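Local coordinates for DNA-directed RNA polymerase subunit Rpo11 (Thermoplasma acidophilum, PDB 1XPP), which forms part of the archaeal DNA-directed RNA polymerase, which transcribes DNA into RNA, and belongs to the Rpb11-like family of dimerising subunits, at residues 25-36 with 53-63. Sequence-based numbering, arbitrary orientation.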
# COMPACT_ATOMS: atom_id res chain seq x y z
N VAL D 25 -8.18 -9.75 -11.33
CA VAL D 25 -8.07 -8.63 -10.42
C VAL D 25 -6.65 -8.53 -9.91
O VAL D 25 -6.06 -9.52 -9.46
CB VAL D 25 -9.07 -8.80 -9.22
CG1 VAL D 25 -9.03 -7.59 -8.33
CG2 VAL D 25 -10.46 -9.04 -9.73
N GLU D 26 -6.09 -7.32 -9.99
CA GLU D 26 -4.80 -7.02 -9.38
C GLU D 26 -5.03 -6.61 -7.93
O GLU D 26 -5.89 -5.74 -7.66
CB GLU D 26 -4.10 -5.90 -10.16
CG GLU D 26 -2.62 -5.79 -9.81
CD GLU D 26 -1.90 -4.76 -10.67
OE1 GLU D 26 -2.54 -3.76 -11.08
OE2 GLU D 26 -0.68 -4.93 -10.92
N MET D 27 -4.29 -7.25 -7.02
CA MET D 27 -4.41 -7.06 -5.57
C MET D 27 -3.11 -6.53 -5.01
O MET D 27 -2.08 -7.23 -5.06
CB MET D 27 -4.72 -8.38 -4.87
CG MET D 27 -5.72 -9.23 -5.60
SD MET D 27 -7.34 -8.66 -5.15
CE MET D 27 -7.51 -9.03 -3.37
N ILE D 28 -3.15 -5.31 -4.48
CA ILE D 28 -1.94 -4.61 -4.08
C ILE D 28 -1.89 -4.44 -2.56
O ILE D 28 -2.87 -4.00 -1.95
CB ILE D 28 -1.85 -3.22 -4.80
CG1 ILE D 28 -1.93 -3.42 -6.33
CG2 ILE D 28 -0.61 -2.49 -4.34
CD1 ILE D 28 -1.82 -2.18 -7.17
N ASN D 29 -0.74 -4.75 -1.97
CA ASN D 29 -0.53 -4.65 -0.51
C ASN D 29 -1.43 -5.48 0.40
O ASN D 29 -1.75 -5.07 1.52
CB ASN D 29 -0.62 -3.20 -0.05
CG ASN D 29 0.33 -2.33 -0.76
OD1 ASN D 29 1.45 -2.75 -1.08
ND2 ASN D 29 -0.10 -1.11 -1.05
N TYR D 30 -1.87 -6.64 -0.08
CA TYR D 30 -2.58 -7.53 0.81
C TYR D 30 -1.59 -8.50 1.38
O TYR D 30 -0.54 -8.76 0.77
CB TYR D 30 -3.69 -8.30 0.09
CG TYR D 30 -4.83 -7.42 -0.32
CD1 TYR D 30 -4.82 -6.79 -1.55
CD2 TYR D 30 -5.87 -7.16 0.57
CE1 TYR D 30 -5.85 -5.96 -1.94
CE2 TYR D 30 -6.94 -6.33 0.19
CZ TYR D 30 -6.89 -5.73 -1.07
OH TYR D 30 -7.92 -4.88 -1.44
N ASP D 31 -1.94 -9.04 2.54
CA ASP D 31 -1.23 -10.19 3.08
C ASP D 31 -1.43 -11.35 2.11
O ASP D 31 -2.55 -11.56 1.65
CB ASP D 31 -1.77 -10.56 4.48
CG ASP D 31 -0.87 -10.05 5.59
OD1 ASP D 31 -0.93 -8.85 5.88
OD2 ASP D 31 -0.08 -10.85 6.15
N ASN D 32 -0.34 -12.03 1.73
CA ASN D 32 -0.45 -13.25 0.90
C ASN D 32 -1.45 -14.28 1.43
O ASN D 32 -2.12 -14.94 0.66
CB ASN D 32 0.93 -13.92 0.67
CG ASN D 32 1.89 -13.08 -0.17
OD1 ASN D 32 3.10 -13.34 -0.17
ND2 ASN D 32 1.37 -12.14 -0.92
N THR D 33 -1.53 -14.41 2.77
CA THR D 33 -2.51 -15.30 3.37
C THR D 33 -3.94 -14.97 2.96
O THR D 33 -4.73 -15.89 2.67
CB THR D 33 -2.36 -15.36 4.89
OG1 THR D 33 -1.09 -15.99 5.13
CG2 THR D 33 -3.43 -16.27 5.52
N LEU D 34 -4.25 -13.68 2.93
CA LEU D 34 -5.59 -13.26 2.45
C LEU D 34 -5.88 -13.76 1.02
O LEU D 34 -6.94 -14.30 0.74
CB LEU D 34 -5.76 -11.72 2.54
CG LEU D 34 -7.17 -11.27 2.06
CD1 LEU D 34 -7.73 -10.11 2.87
CD2 LEU D 34 -7.09 -10.89 0.62
N LEU D 35 -4.91 -13.61 0.13
CA LEU D 35 -5.16 -14.00 -1.25
C LEU D 35 -5.41 -15.50 -1.36
O LEU D 35 -6.30 -15.93 -2.09
CB LEU D 35 -4.01 -13.56 -2.17
CG LEU D 35 -3.60 -12.06 -2.03
CD1 LEU D 35 -2.42 -11.73 -2.94
CD2 LEU D 35 -4.72 -11.16 -2.34
N ARG D 36 -4.60 -16.30 -0.67
CA ARG D 36 -4.72 -17.76 -0.78
C ARG D 36 -6.01 -18.22 -0.14
O ARG D 36 -6.68 -19.08 -0.69
CB ARG D 36 -3.51 -18.43 -0.13
CG ARG D 36 -2.21 -17.99 -0.74
CD ARG D 36 -1.09 -18.93 -0.35
NE ARG D 36 0.21 -18.30 -0.54
CZ ARG D 36 0.88 -17.65 0.41
NH1 ARG D 36 0.37 -17.56 1.64
NH2 ARG D 36 2.05 -17.10 0.14
N TYR D 53 -4.52 -17.89 -7.72
CA TYR D 53 -3.75 -16.71 -7.36
C TYR D 53 -2.39 -16.79 -8.02
O TYR D 53 -1.86 -17.90 -8.24
CB TYR D 53 -3.57 -16.58 -5.85
CG TYR D 53 -2.92 -17.76 -5.16
CD1 TYR D 53 -1.52 -17.89 -5.11
CD2 TYR D 53 -3.70 -18.74 -4.56
CE1 TYR D 53 -0.93 -18.98 -4.48
CE2 TYR D 53 -3.12 -19.81 -3.91
CZ TYR D 53 -1.74 -19.93 -3.88
OH TYR D 53 -1.19 -21.03 -3.23
N TYR D 54 -1.84 -15.61 -8.25
CA TYR D 54 -0.49 -15.48 -8.81
C TYR D 54 0.24 -14.51 -7.91
O TYR D 54 -0.06 -13.31 -7.86
CB TYR D 54 -0.51 -14.97 -10.23
CG TYR D 54 -1.40 -15.80 -11.13
CD1 TYR D 54 -2.76 -15.49 -11.29
CD2 TYR D 54 -0.89 -16.92 -11.79
CE1 TYR D 54 -3.58 -16.26 -12.14
CE2 TYR D 54 -1.69 -17.68 -12.61
CZ TYR D 54 -3.01 -17.36 -12.78
OH TYR D 54 -3.74 -18.16 -13.62
N ILE D 55 1.20 -15.05 -7.16
CA ILE D 55 1.91 -14.20 -6.24
C ILE D 55 3.39 -14.23 -6.58
O ILE D 55 3.96 -13.20 -6.95
CB ILE D 55 1.65 -14.63 -4.79
CG1 ILE D 55 0.19 -14.39 -4.45
CG2 ILE D 55 2.55 -13.84 -3.83
CD1 ILE D 55 -0.29 -15.09 -3.18
N LYS D 56 4.01 -15.40 -6.43
CA LYS D 56 5.41 -15.47 -6.86
C LYS D 56 5.66 -16.01 -8.25
O LYS D 56 6.75 -15.84 -8.81
CB LYS D 56 6.31 -16.14 -5.83
CG LYS D 56 5.74 -17.32 -5.13
CD LYS D 56 6.12 -17.19 -3.66
CE LYS D 56 5.30 -16.10 -2.97
NZ LYS D 56 5.98 -15.50 -1.79
N HIS D 57 4.65 -16.62 -8.86
CA HIS D 57 4.78 -17.07 -10.23
C HIS D 57 3.55 -16.65 -11.01
O HIS D 57 2.44 -16.75 -10.47
CB HIS D 57 4.92 -18.60 -10.28
CG HIS D 57 5.92 -19.13 -9.31
ND1 HIS D 57 7.27 -18.86 -9.42
CD2 HIS D 57 5.77 -19.88 -8.19
CE1 HIS D 57 7.91 -19.42 -8.40
NE2 HIS D 57 7.02 -20.04 -7.65
N PRO D 58 3.71 -16.12 -12.24
CA PRO D 58 4.97 -15.83 -12.96
C PRO D 58 5.50 -14.51 -12.41
O PRO D 58 5.09 -14.10 -11.29
CB PRO D 58 4.50 -15.67 -14.39
CG PRO D 58 3.13 -15.01 -14.24
CD PRO D 58 2.53 -15.72 -13.04
N VAL D 59 6.41 -13.87 -13.13
CA VAL D 59 6.95 -12.59 -12.70
C VAL D 59 5.99 -11.47 -13.01
O VAL D 59 5.73 -11.12 -14.17
CB VAL D 59 8.34 -12.32 -13.31
CG1 VAL D 59 8.87 -10.98 -12.76
CG2 VAL D 59 9.25 -13.45 -12.92
N ILE D 60 5.42 -10.91 -11.93
CA ILE D 60 4.45 -9.82 -12.04
C ILE D 60 4.75 -8.78 -10.96
O ILE D 60 5.30 -9.12 -9.93
CB ILE D 60 2.95 -10.31 -11.92
CG1 ILE D 60 2.78 -11.24 -10.71
CG2 ILE D 60 2.51 -10.98 -13.22
CD1 ILE D 60 1.36 -11.82 -10.52
N ASP D 61 4.33 -7.55 -11.22
CA ASP D 61 4.59 -6.43 -10.30
C ASP D 61 3.84 -6.61 -8.97
O ASP D 61 4.40 -6.38 -7.89
CB ASP D 61 4.16 -5.11 -10.97
CG ASP D 61 4.99 -4.75 -12.22
OD1 ASP D 61 5.95 -5.47 -12.57
OD2 ASP D 61 4.66 -3.72 -12.86
N ASN D 62 2.58 -7.05 -9.05
CA ASN D 62 1.72 -7.21 -7.88
C ASN D 62 0.86 -8.44 -8.12
O ASN D 62 0.56 -8.76 -9.28
CB ASN D 62 0.79 -6.00 -7.68
CG ASN D 62 1.52 -4.76 -7.19
OD1 ASN D 62 2.05 -4.74 -6.08
ND2 ASN D 62 1.59 -3.75 -8.05
N PRO D 63 0.47 -9.12 -7.03
CA PRO D 63 -0.39 -10.31 -7.15
C PRO D 63 -1.67 -10.05 -7.97
O PRO D 63 -2.19 -8.91 -8.07
CB PRO D 63 -0.69 -10.67 -5.69
CG PRO D 63 0.52 -10.17 -4.94
CD PRO D 63 0.85 -8.86 -5.63
O HOH W 1 0.24 -7.42 -11.54
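Tyr53 carries CG between its backbone N and carbonyl carbon (chi1 57°), while Arg36 has CG opposite its carbonyl carbon and runs extended to NE; together these torsions bring Arg36 CG over one face of the tyrosine ring, with CD alongside CZ and OH. The pair lies in the Rpb3/Rpb11 dimerisation domain, whose four-stranded antiparallel sheet is accompanied by helix 32-42 and the long helix 74-105; residues 53-63 comprise the end of strand 48-54 and the loop that leads to strand 64-69. Arg36 CG sits 3.9 Å from the Tyr53 centroid, a CH-pi contact, and the guanidinium is turned 78° from the ring, with Tyr53 OH at its edge. The long aliphatic shaft suits this border of the interface, covering an aromatic face while the guanidinium stands steeply to the ring. With the ring of Tyr53 cut back to an alanine, the Arg36 methylenes would probably lose the face they lie on, and the arginine chain would be freer to turn.

One helical turn earlier, Asn32 rests its amide on Ile55 CG2, 3.6 Å from ND2. Ile55 CD1 meets Leu35 CD1 at 4.0 Å, so the two branches of isoleucine fill two places. On the sheet side, Met27 N donates a nearly straight bond (172°) to Pro63 O, continuing the strand pairing in which Val25 bonds with Ile65. Proline, lacking an N-H, can still accept here. Glu26, extended along its chain, reaches a water that donates to both its OE2 and Asn62 O, bridging strand and loop. Between helix and loop, Leu35 CD1 presses on Pro63 CB at 3.4 Å, closer than two such carbons normally come.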